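SusD homolog (Bacteroides thetaiotaomicron, PDB 3EHM) probably binds mucin O-glycans at the cell surface of a gut symbiont as a SusD-family lipoprotein, helping the bacterium to use them. Local coordinates at residues R214-L222 and K518-R526; R343-A352 and F367-E378. One frame throughout, in Å; residues are numbered along the deposited sequence.

In the fold
The two contacts illustrate how one helical SusD-type fold holds both near and distant parts of its chain. Contact 2 is local and buried: helices 344-356 and 364-378, neighbours in sequence, pack antiparallel. Contact 1 joins residues almost 300 positions apart, is only partly buried, and lays a loop near the C-terminus over the turn between helices 197-215 and 220-231. Contact 2 is nested within the chain loop that contact 1 closes; their centres lie about 23 Å apart, and they do not touch. Helix 197-215 serves both, ending in contact 1 and packing behind helix 344-356 in contact 2. Direct hydrogen bonds cross contact 2, whereas in contact 1 water links the two backbones.

Contact 1: residues R214-L222 and K518-R526; sequences RVHFIDETL and KLWWVRSNR
Arg523 lies alongside Phe217, the two side chains pointing the same way, where the late loop of the SusD-like fold covers the turn that joins helices 197-215 and 220-231. CD of Arg523 stands over one face of the Phe217 ring, 3.6 Å from the ring centroid, in a CH-pi contact; His216 CE1 lies over the opposite face, so that the phenyl ring is held between the two. The guanidinium is tilted 29° from the ring and forms a salt bridge with Glu431 beyond it. Replacing Phe217 by an alanine is likely to leave the methylenes of Arg523 without the ring they lie on, and its chain freer to swing away from Glu431.

A second meeting has Ile218 crossing Trp520. Its CG2 branch meets the indole obliquely, 3.5 Å from Trp520 NE1, while CG1 and CD1 turn toward the loop backbone; CD1 reaches Val522 O at 3.2 Å. With CG of Trp520 anti to the backbone N (chi1 178°), the indole extends toward the helix junction, where Val215 CG1 meets CZ3 at 3.6 Å and Leu222 CD2 approaches the ring edge.

Trp521 receives Arg214 differently. Arg214 CG lies over the five-membered ring, 4.1 Å from its centroid, and the arginine then bends at chi2 and chi3 toward salt bridges with Glu451, Glu455 and Asp138. Asp138 also accepts from Trp521 NE1, tying both partners to one carboxylate.

No direct hydrogen bond crosses between the segments, but water does. One molecule lies 2.7 Å from both Arg214 O and Trp521 O; a second accepts from Ser524 N at 2.7 Å and gives a weak bond to Phe217 O.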
loop_
_atom_site.group_PDB
_atom_site.type_symbol
_atom_site.label_atom_id
_atom_site.label_comp_id
_atom_site.label_asym_id
_atom_site.label_seq_id
_atom_site.Cartn_x
_atom_site.Cartn_y
_atom_site.Cartn_z
ATOM N N ARG A 214 5.828 11.837 2.911
ATOM C CA ARG A 214 5.031 11.901 1.690
ATOM C C ARG A 214 4.925 13.326 1.140
ATOM O O ARG A 214 4.844 13.517 -0.069
ATOM C CB ARG A 214 3.611 11.378 1.937
ATOM C CG ARG A 214 2.778 11.249 0.659
ATOM C CD ARG A 214 2.706 9.797 0.200
ATOM N NE ARG A 214 1.719 9.048 0.975
ATOM C CZ ARG A 214 1.922 7.840 1.494
ATOM N NH1 ARG A 214 3.087 7.224 1.336
ATOM N NH2 ARG A 214 0.948 7.242 2.164
ATOM N N VAL A 215 4.931 14.324 2.021
ATOM C CA VAL A 215 4.793 15.710 1.580
ATOM C C VAL A 215 6.072 16.539 1.486
ATOM O O VAL A 215 6.041 17.641 0.943
ATOM C CB VAL A 215 3.825 16.497 2.497
ATOM C CG1 VAL A 215 2.508 15.747 2.649
ATOM C CG2 VAL A 215 4.474 16.730 3.854
ATOM N N HIS A 216 7.193 16.025 1.980
ATOM C CA HIS A 216 8.422 16.822 1.964
ATOM C C HIS A 216 8.852 17.392 0.612
ATOM O O HIS A 216 9.393 18.498 0.559
ATOM C CB HIS A 216 9.571 16.054 2.649
ATOM C CG HIS A 216 10.385 15.188 1.736
ATOM N ND1 HIS A 216 11.451 15.671 1.009
ATOM C CD2 HIS A 216 10.328 13.859 1.484
ATOM C CE1 HIS A 216 12.018 14.676 0.350
ATOM N NE2 HIS A 216 11.356 13.565 0.621
ATOM N N PHE A 217 8.601 16.676 -0.482
ATOM C CA PHE A 217 8.981 17.188 -1.796
ATOM C C PHE A 217 8.090 18.346 -2.251
ATOM O O PHE A 217 8.570 19.319 -2.834
ATOM C CB PHE A 217 8.943 16.075 -2.853
ATOM C CG PHE A 217 10.208 15.259 -2.925
ATOM C CD1 PHE A 217 10.167 13.875 -2.794
ATOM C CD2 PHE A 217 11.442 15.878 -3.119
ATOM C CE1 PHE A 217 11.338 13.113 -2.850
ATOM C CE2 PHE A 217 12.619 15.127 -3.177
ATOM C CZ PHE A 217 12.566 13.742 -3.041
ATOM N N ILE A 218 6.794 18.236 -1.981
ATOM C CA ILE A 218 5.833 19.262 -2.376
ATOM C C ILE A 218 5.723 20.387 -1.352
ATOM O O ILE A 218 5.550 21.550 -1.716
ATOM C CB ILE A 218 4.426 18.646 -2.591
ATOM C CG1 ILE A 218 4.444 17.717 -3.805
ATOM C CG2 ILE A 218 3.385 19.751 -2.793
ATOM C CD1 ILE A 218 4.677 18.431 -5.130
ATOM N N ASP A 219 5.824 20.040 -0.072
ATOM C CA ASP A 219 5.721 21.031 0.994
ATOM C C ASP A 219 6.655 20.687 2.149
ATOM O O ASP A 219 6.232 20.119 3.158
ATOM C CB ASP A 219 4.281 21.102 1.507
ATOM C CG ASP A 219 3.989 22.394 2.252
ATOM O OD1 ASP A 219 4.832 22.824 3.065
ATOM O OD2 ASP A 219 2.906 22.976 2.026
ATOM N N GLU A 220 7.926 21.041 2.002
ATOM C CA GLU A 220 8.916 20.761 3.033
ATOM C C GLU A 220 8.569 21.398 4.381
ATOM O O GLU A 220 8.852 20.828 5.439
ATOM C CB GLU A 220 10.293 21.237 2.566
ATOM C CG GLU A 220 11.380 21.080 3.607
ATOM C CD GLU A 220 12.754 21.418 3.067
ATOM O OE1 GLU A 220 12.877 22.422 2.329
ATOM O OE2 GLU A 220 13.712 20.685 3.390
ATOM N N THR A 221 7.957 22.576 4.346
ATOM C CA THR A 221 7.579 23.270 5.573
ATOM C C THR A 221 6.602 22.422 6.388
ATOM O O THR A 221 6.783 22.242 7.591
ATOM C CB THR A 221 6.930 24.636 5.259
ATOM O OG1 THR A 221 7.863 25.459 4.543
ATOM C CG2 THR A 221 6.529 25.342 6.543
ATOM N N LEU A 222 5.572 21.898 5.730
ATOM C CA LEU A 222 4.589 21.059 6.411
ATOM C C LEU A 222 5.267 19.809 6.952
ATOM O O LEU A 222 4.967 19.359 8.058
ATOM C CB LEU A 222 3.466 20.653 5.452
ATOM C CG LEU A 222 2.471 19.619 5.989
ATOM C CD1 LEU A 222 1.739 20.175 7.204
ATOM C CD2 LEU A 222 1.485 19.252 4.893
ATOM N N LYS A 518 -2.202 13.450 -12.192
ATOM C CA LYS A 518 -1.270 13.294 -11.081
ATOM C C LYS A 518 -1.804 13.889 -9.785
ATOM O O LYS A 518 -2.392 14.973 -9.775
ATOM C CB LYS A 518 0.075 13.942 -11.419
ATOM C CG LYS A 518 0.824 13.273 -12.562
ATOM C CD LYS A 518 2.152 13.974 -12.810
ATOM C CE LYS A 518 2.895 13.363 -13.989
ATOM N NZ LYS A 518 4.243 13.972 -14.135
ATOM N N LEU A 519 -1.587 13.176 -8.688
ATOM C CA LEU A 519 -2.052 13.650 -7.400
ATOM C C LEU A 519 -1.135 14.721 -6.832
ATOM O O LEU A 519 -0.052 14.974 -7.359
ATOM C CB LEU A 519 -2.214 12.473 -6.434
ATOM C CG LEU A 519 -3.319 11.520 -6.912
ATOM C CD1 LEU A 519 -3.460 10.335 -5.957
ATOM C CD2 LEU A 519 -4.636 12.287 -7.004
ATOM N N TRP A 520 -1.588 15.348 -5.755
ATOM C CA TRP A 520 -0.868 16.437 -5.108
ATOM C C TRP A 520 0.573 16.186 -4.671
ATOM O O TRP A 520 1.434 17.044 -4.882
ATOM C CB TRP A 520 -1.679 16.928 -3.906
ATOM C CG TRP A 520 -1.006 18.018 -3.122
ATOM C CD1 TRP A 520 -0.712 19.284 -3.550
ATOM C CD2 TRP A 520 -0.536 17.931 -1.772
ATOM N NE1 TRP A 520 -0.086 19.991 -2.546
ATOM C CE2 TRP A 520 0.035 19.183 -1.445
ATOM C CE3 TRP A 520 -0.539 16.915 -0.807
ATOM C CZ2 TRP A 520 0.594 19.447 -0.193
ATOM C CZ3 TRP A 520 0.020 17.179 0.442
ATOM C CH2 TRP A 520 0.579 18.436 0.735
ATOM N N TRP A 521 0.845 15.032 -4.063
ATOM C CA TRP A 521 2.199 14.745 -3.585
ATOM C C TRP A 521 3.235 14.266 -4.602
ATOM O O TRP A 521 4.374 13.977 -4.230
ATOM C CB TRP A 521 2.158 13.764 -2.401
ATOM C CG TRP A 521 1.096 12.692 -2.474
ATOM C CD1 TRP A 521 0.043 12.526 -1.616
ATOM C CD2 TRP A 521 0.995 11.639 -3.439
ATOM N NE1 TRP A 521 -0.708 11.436 -1.989
ATOM C CE2 TRP A 521 -0.148 10.872 -3.104
ATOM C CE3 TRP A 521 1.757 11.266 -4.556
ATOM C CZ2 TRP A 521 -0.546 9.754 -3.848
ATOM C CZ3 TRP A 521 1.359 10.150 -5.297
ATOM C CH2 TRP A 521 0.216 9.409 -4.936
ATOM N N VAL A 522 2.869 14.193 -5.879
ATOM C CA VAL A 522 3.833 13.743 -6.879
ATOM C C VAL A 522 4.937 14.787 -6.973
ATOM O O VAL A 522 4.667 15.957 -7.237
ATOM C CB VAL A 522 3.183 13.566 -8.264
ATOM C CG1 VAL A 522 4.252 13.184 -9.294
ATOM C CG2 VAL A 522 2.111 12.489 -8.198
ATOM N N ARG A 523 6.178 14.368 -6.754
ATOM C CA ARG A 523 7.292 15.305 -6.787
ATOM C C ARG A 523 7.623 15.799 -8.186
ATOM O O ARG A 523 7.355 15.126 -9.184
ATOM C CB ARG A 523 8.540 14.684 -6.146
ATOM C CG ARG A 523 9.218 13.577 -6.943
ATOM C CD ARG A 523 10.309 12.946 -6.089
ATOM N NE ARG A 523 11.104 11.934 -6.780
ATOM C CZ ARG A 523 12.394 12.069 -7.070
ATOM N NH1 ARG A 523 13.043 13.178 -6.742
ATOM N NH2 ARG A 523 13.047 11.079 -7.662
ATOM N N SER A 524 8.203 16.990 -8.246
ATOM C CA SER A 524 8.593 17.587 -9.512
ATOM C C SER A 524 9.808 16.856 -10.059
ATOM O O SER A 524 10.580 16.261 -9.302
ATOM C CB SER A 524 8.938 19.065 -9.314
ATOM O OG SER A 524 7.792 19.794 -8.905
ATOM N N ASN A 525 9.969 16.897 -11.378
ATOM C CA ASN A 525 11.105 16.258 -12.027
ATOM C C ASN A 525 11.178 14.771 -11.687
ATOM O O ASN A 525 12.267 14.226 -11.503
ATOM C CB ASN A 525 12.403 16.953 -11.588
ATOM C CG ASN A 525 12.316 18.475 -11.684
ATOM O OD1 ASN A 525 12.281 19.043 -12.775
ATOM N ND2 ASN A 525 12.276 19.138 -10.532
ATOM N N ARG A 526 10.022 14.114 -11.605
ATOM C CA ARG A 526 9.980 12.688 -11.284
ATOM C C ARG A 526 10.724 11.889 -12.360
ATOM O O ARG A 526 10.436 12.013 -13.554
ATOM C CB ARG A 526 8.528 12.213 -11.184
ATOM C CG ARG A 526 8.369 10.833 -10.567
ATOM C CD ARG A 526 6.898 10.461 -10.449
ATOM N NE ARG A 526 6.262 10.363 -11.761
ATOM C CZ ARG A 526 4.958 10.194 -11.954
ATOM N NH1 ARG A 526 4.133 10.108 -10.919
ATOM N NH2 ARG A 526 4.482 10.091 -13.187
HETATM O O HOH W 1 5.617 15.054 -2.145
HETATM O O HOH W 2 8.488 18.238 -5.885
#

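Contact 2: residues R343-A352 and F367-E378; sequences RASETYFLKA and FYEQGINISFQE
Gly371 lies against Tyr348 and Phe349 at the apolar centre of two helices; the axes of the two segments come within 7.7 Å of each other. Its CA stands over one face of the Phe349 ring and is 3.5 Å from Tyr348 CB; a CB here would probably press on both aromatic residues. Ile372 CG1 meets the Phe349 ring at its edge, in plane. Tyr348 fits as a knob among Phe367, Gln370, Gly371 and Ile374, with Gln370 CG over its ring face. Further along, Lys351 crosses Phe367 at about a right angle, its CB 4.0 Å from the ring centroid.

At the polar edge, Glu378 grips the start of helix 344-356. OE1 accepts from Ser345 OG at 2.8 Å, on the syn side; OE2 accepts from Ser345 N at 3.1 Å, from above the carboxylate plane. Chi1 of 59° sets the serine hydroxyl between its backbone N and carbonyl carbon, facing that carboxylate. The Arg343 guanidinium stacks almost parallel to the carboxylate, a long salt bridge by charge alone, and pairs more directly with Glu245. Such close antiparallel helix pairing, 167° between directions, is consistent with the tetratricopeptide-repeat architecture of SusD proteins.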
loop_
_atom_site.group_PDB
_atom_site.type_symbol
_atom_site.label_atom_id
_atom_site.label_comp_id
_atom_site.label_asym_id
_atom_site.label_seq_id
_atom_site.Cartn_x
_atom_site.Cartn_y
_atom_site.Cartn_z
ATOM N N ARG A 343 4.696 -1.753 9.421
ATOM C CA ARG A 343 5.747 -2.577 10.008
ATOM C C ARG A 343 6.986 -1.776 10.363
ATOM O O ARG A 343 7.236 -0.711 9.798
ATOM C CB ARG A 343 6.126 -3.708 9.052
ATOM C CG ARG A 343 4.920 -4.417 8.454
ATOM C CD ARG A 343 5.301 -5.745 7.830
ATOM N NE ARG A 343 5.632 -6.746 8.842
ATOM C CZ ARG A 343 5.912 -8.015 8.569
ATOM N NH1 ARG A 343 5.902 -8.440 7.311
ATOM N NH2 ARG A 343 6.193 -8.862 9.550
ATOM N N ALA A 344 7.771 -2.308 11.294
ATOM C CA ALA A 344 8.984 -1.638 11.746
ATOM C C ALA A 344 9.955 -1.311 10.613
ATOM O O ALA A 344 10.578 -0.247 10.609
ATOM C CB ALA A 344 9.680 -2.492 12.806
ATOM N N SER A 345 10.088 -2.213 9.647
ATOM C CA SER A 345 11.016 -1.962 8.550
ATOM C C SER A 345 10.694 -0.665 7.815
ATOM O O SER A 345 11.599 0.067 7.416
ATOM C CB SER A 345 11.030 -3.142 7.567
ATOM O OG SER A 345 9.747 -3.396 7.023
ATOM N N GLU A 346 9.410 -0.365 7.646
ATOM C CA GLU A 346 9.029 0.855 6.942
ATOM C C GLU A 346 9.557 2.092 7.667
ATOM O O GLU A 346 10.041 3.038 7.039
ATOM C CB GLU A 346 7.508 0.963 6.809
ATOM C CG GLU A 346 7.089 2.061 5.841
ATOM C CD GLU A 346 5.594 2.299 5.798
ATOM O OE1 GLU A 346 4.817 1.360 6.083
ATOM O OE2 GLU A 346 5.199 3.432 5.455
ATOM N N THR A 347 9.462 2.081 8.990
ATOM C CA THR A 347 9.940 3.203 9.790
ATOM C C THR A 347 11.393 3.542 9.456
ATOM O O THR A 347 11.747 4.712 9.289
ATOM C CB THR A 347 9.826 2.892 11.293
ATOM O OG1 THR A 347 8.444 2.725 11.638
ATOM C CG2 THR A 347 10.410 4.022 12.121
ATOM N N TYR A 348 12.237 2.522 9.351
ATOM C CA TYR A 348 13.636 2.772 9.042
ATOM C C TYR A 348 13.850 3.360 7.652
ATOM O O TYR A 348 14.697 4.233 7.479
ATOM C CB TYR A 348 14.463 1.495 9.215
ATOM C CG TYR A 348 14.570 1.075 10.661
ATOM C CD1 TYR A 348 13.638 0.209 11.224
ATOM C CD2 TYR A 348 15.565 1.600 11.487
ATOM C CE1 TYR A 348 13.685 -0.124 12.571
ATOM C CE2 TYR A 348 15.621 1.275 12.840
ATOM C CZ TYR A 348 14.676 0.413 13.373
ATOM O OH TYR A 348 14.713 0.097 14.709
ATOM N N PHE A 349 13.087 2.903 6.665
ATOM C CA PHE A 349 13.249 3.435 5.313
ATOM C C PHE A 349 12.744 4.867 5.234
ATOM O O PHE A 349 13.261 5.678 4.463
ATOM C CB PHE A 349 12.533 2.545 4.299
ATOM C CG PHE A 349 13.201 1.214 4.097
ATOM C CD1 PHE A 349 14.499 1.148 3.608
ATOM C CD2 PHE A 349 12.545 0.033 4.420
ATOM C CE1 PHE A 349 15.138 -0.079 3.446
ATOM C CE2 PHE A 349 13.174 -1.198 4.261
ATOM C CZ PHE A 349 14.475 -1.253 3.774
ATOM N N LEU A 350 11.731 5.169 6.038
ATOM C CA LEU A 350 11.180 6.517 6.097
ATOM C C LEU A 350 12.231 7.431 6.729
ATOM O O LEU A 350 12.453 8.545 6.262
ATOM C CB LEU A 350 9.903 6.529 6.939
ATOM C CG LEU A 350 8.669 5.912 6.270
ATOM C CD1 LEU A 350 7.543 5.762 7.288
ATOM C CD2 LEU A 350 8.238 6.785 5.099
ATOM N N LYS A 351 12.875 6.956 7.794
ATOM C CA LYS A 351 13.911 7.741 8.460
ATOM C C LYS A 351 15.100 7.932 7.517
ATOM O O LYS A 351 15.736 8.988 7.507
ATOM C CB LYS A 351 14.361 7.047 9.753
ATOM C CG LYS A 351 13.284 7.029 10.829
ATOM C CD LYS A 351 13.765 6.406 12.132
ATOM C CE LYS A 351 14.821 7.262 12.805
ATOM N NZ LYS A 351 15.217 6.702 14.130
ATOM N N ALA A 352 15.389 6.908 6.719
ATOM C CA ALA A 352 16.490 6.969 5.763
ATOM C C ALA A 352 16.280 8.129 4.792
ATOM O O ALA A 352 17.186 8.940 4.559
ATOM C CB ALA A 352 16.583 5.653 4.996
ATOM N N PHE A 367 20.219 3.904 8.560
ATOM C CA PHE A 367 18.786 3.633 8.604
ATOM C C PHE A 367 18.411 2.663 7.489
ATOM O O PHE A 367 17.598 1.761 7.685
ATOM C CB PHE A 367 17.978 4.928 8.444
ATOM C CG PHE A 367 18.147 5.900 9.580
ATOM C CD1 PHE A 367 18.043 5.474 10.901
ATOM C CD2 PHE A 367 18.405 7.242 9.331
ATOM C CE1 PHE A 367 18.189 6.372 11.957
ATOM C CE2 PHE A 367 18.553 8.150 10.381
ATOM C CZ PHE A 367 18.446 7.712 11.696
ATOM N N TYR A 368 19.013 2.862 6.319
ATOM C CA TYR A 368 18.766 2.016 5.154
ATOM C C TYR A 368 19.103 0.561 5.444
ATOM O O TYR A 368 18.284 -0.335 5.238
ATOM C CB TYR A 368 19.612 2.502 3.978
ATOM C CG TYR A 368 19.606 1.602 2.759
ATOM C CD1 TYR A 368 18.497 1.536 1.912
ATOM C CD2 TYR A 368 20.739 0.866 2.417
ATOM C CE1 TYR A 368 18.526 0.766 0.747
ATOM C CE2 TYR A 368 20.779 0.095 1.261
ATOM C CZ TYR A 368 19.675 0.052 0.431
ATOM O OH TYR A 368 19.741 -0.684 -0.723
ATOM N N GLU A 369 20.317 0.323 5.922
ATOM C CA GLU A 369 20.730 -1.038 6.209
ATOM C C GLU A 369 19.962 -1.663 7.374
ATOM O O GLU A 369 19.735 -2.868 7.385
ATOM C CB GLU A 369 22.246 -1.085 6.437
ATOM C CG GLU A 369 23.025 -0.910 5.129
ATOM C CD GLU A 369 24.523 -1.126 5.275
ATOM O OE1 GLU A 369 25.191 -1.383 4.248
ATOM O OE2 GLU A 369 25.034 -1.031 6.405
ATOM N N GLN A 370 19.535 -0.856 8.343
ATOM C CA GLN A 370 18.778 -1.416 9.459
ATOM C C GLN A 370 17.367 -1.786 8.999
ATOM O O GLN A 370 16.765 -2.736 9.504
ATOM C CB GLN A 370 18.706 -0.439 10.634
ATOM C CG GLN A 370 17.953 -1.008 11.838
ATOM C CD GLN A 370 18.510 -2.350 12.318
ATOM O OE1 GLN A 370 17.865 -3.060 13.092
ATOM N NE2 GLN A 370 19.713 -2.696 11.868
ATOM N N GLY A 371 16.848 -1.030 8.038
ATOM C CA GLY A 371 15.526 -1.318 7.510
ATOM C C GLY A 371 15.531 -2.666 6.814
ATOM O O GLY A 371 14.599 -3.454 6.962
ATOM N N ILE A 372 16.589 -2.939 6.055
ATOM C CA ILE A 372 16.699 -4.214 5.353
ATOM C C ILE A 372 16.870 -5.349 6.365
ATOM O O ILE A 372 16.258 -6.410 6.238
ATOM C CB ILE A 372 17.895 -4.217 4.375
ATOM C CG1 ILE A 372 17.699 -3.132 3.315
ATOM C CG2 ILE A 372 18.023 -5.589 3.712
ATOM C CD1 ILE A 372 18.876 -2.969 2.363
ATOM N N ASN A 373 17.704 -5.116 7.371
ATOM C CA ASN A 373 17.948 -6.111 8.410
ATOM C C ASN A 373 16.632 -6.469 9.110
ATOM O O ASN A 373 16.318 -7.642 9.315
ATOM C CB ASN A 373 18.941 -5.549 9.432
ATOM C CG ASN A 373 19.319 -6.554 10.500
ATOM O OD1 ASN A 373 19.533 -6.189 11.654
ATOM N ND2 ASN A 373 19.414 -7.821 10.121
ATOM N N ILE A 374 15.861 -5.448 9.475
ATOM C CA ILE A 374 14.581 -5.665 10.144
ATOM C C ILE A 374 13.618 -6.429 9.232
ATOM O O ILE A 374 12.866 -7.296 9.690
ATOM C CB ILE A 374 13.940 -4.317 10.564
ATOM C CG1 ILE A 374 14.691 -3.744 11.768
ATOM C CG2 ILE A 374 12.466 -4.507 10.904
ATOM C CD1 ILE A 374 14.585 -4.603 13.026
ATOM N N SER A 375 13.651 -6.121 7.939
ATOM C CA SER A 375 12.769 -6.801 7.002
ATOM C C SER A 375 13.107 -8.285 6.942
ATOM O O SER A 375 12.211 -9.125 6.913
ATOM C CB SER A 375 12.872 -6.190 5.603
ATOM O OG SER A 375 12.078 -6.925 4.683
ATOM N N PHE A 376 14.397 -8.605 6.911
ATOM C CA PHE A 376 14.823 -10.002 6.868
ATOM C C PHE A 376 14.315 -10.714 8.115
ATOM O O PHE A 376 13.885 -11.863 8.059
ATOM C CB PHE A 376 16.352 -10.093 6.802
ATOM C CG PHE A 376 16.905 -10.078 5.403
ATOM C CD1 PHE A 376 16.444 -9.164 4.466
ATOM C CD2 PHE A 376 17.892 -10.981 5.027
ATOM C CE1 PHE A 376 16.956 -9.149 3.170
ATOM C CE2 PHE A 376 18.409 -10.973 3.736
ATOM C CZ PHE A 376 17.940 -10.056 2.806
ATOM N N GLN A 377 14.371 -10.025 9.246
ATOM C CA GLN A 377 13.898 -10.603 10.492
ATOM C C GLN A 377 12.388 -10.790 10.433
ATOM O O GLN A 377 11.866 -11.814 10.869
ATOM C CB GLN A 377 14.277 -9.707 11.669
ATOM C CG GLN A 377 15.769 -9.689 11.972
ATOM C CD GLN A 377 16.109 -8.782 13.140
ATOM O OE1 GLN A 377 15.502 -8.872 14.204
ATOM N NE2 GLN A 377 17.088 -7.909 12.948
ATOM N N GLU A 378 11.686 -9.805 9.882
ATOM C CA GLU A 378 10.233 -9.891 9.766
ATOM C C GLU A 378 9.847 -11.116 8.936
ATOM O O GLU A 378 8.877 -11.806 9.247
ATOM C CB GLU A 378 9.671 -8.622 9.103
ATOM C CG GLU A 378 9.956 -7.348 9.879
ATOM C CD GLU A 378 9.461 -6.082 9.190
ATOM O OE1 GLU A 378 9.445 -6.017 7.943
ATOM O OE2 GLU A 378 9.110 -5.130 9.907
HETATM O O HOH W 3 6.273 -11.352 7.861
HETATM O O HOH W 4 7.586 -5.139 11.896
#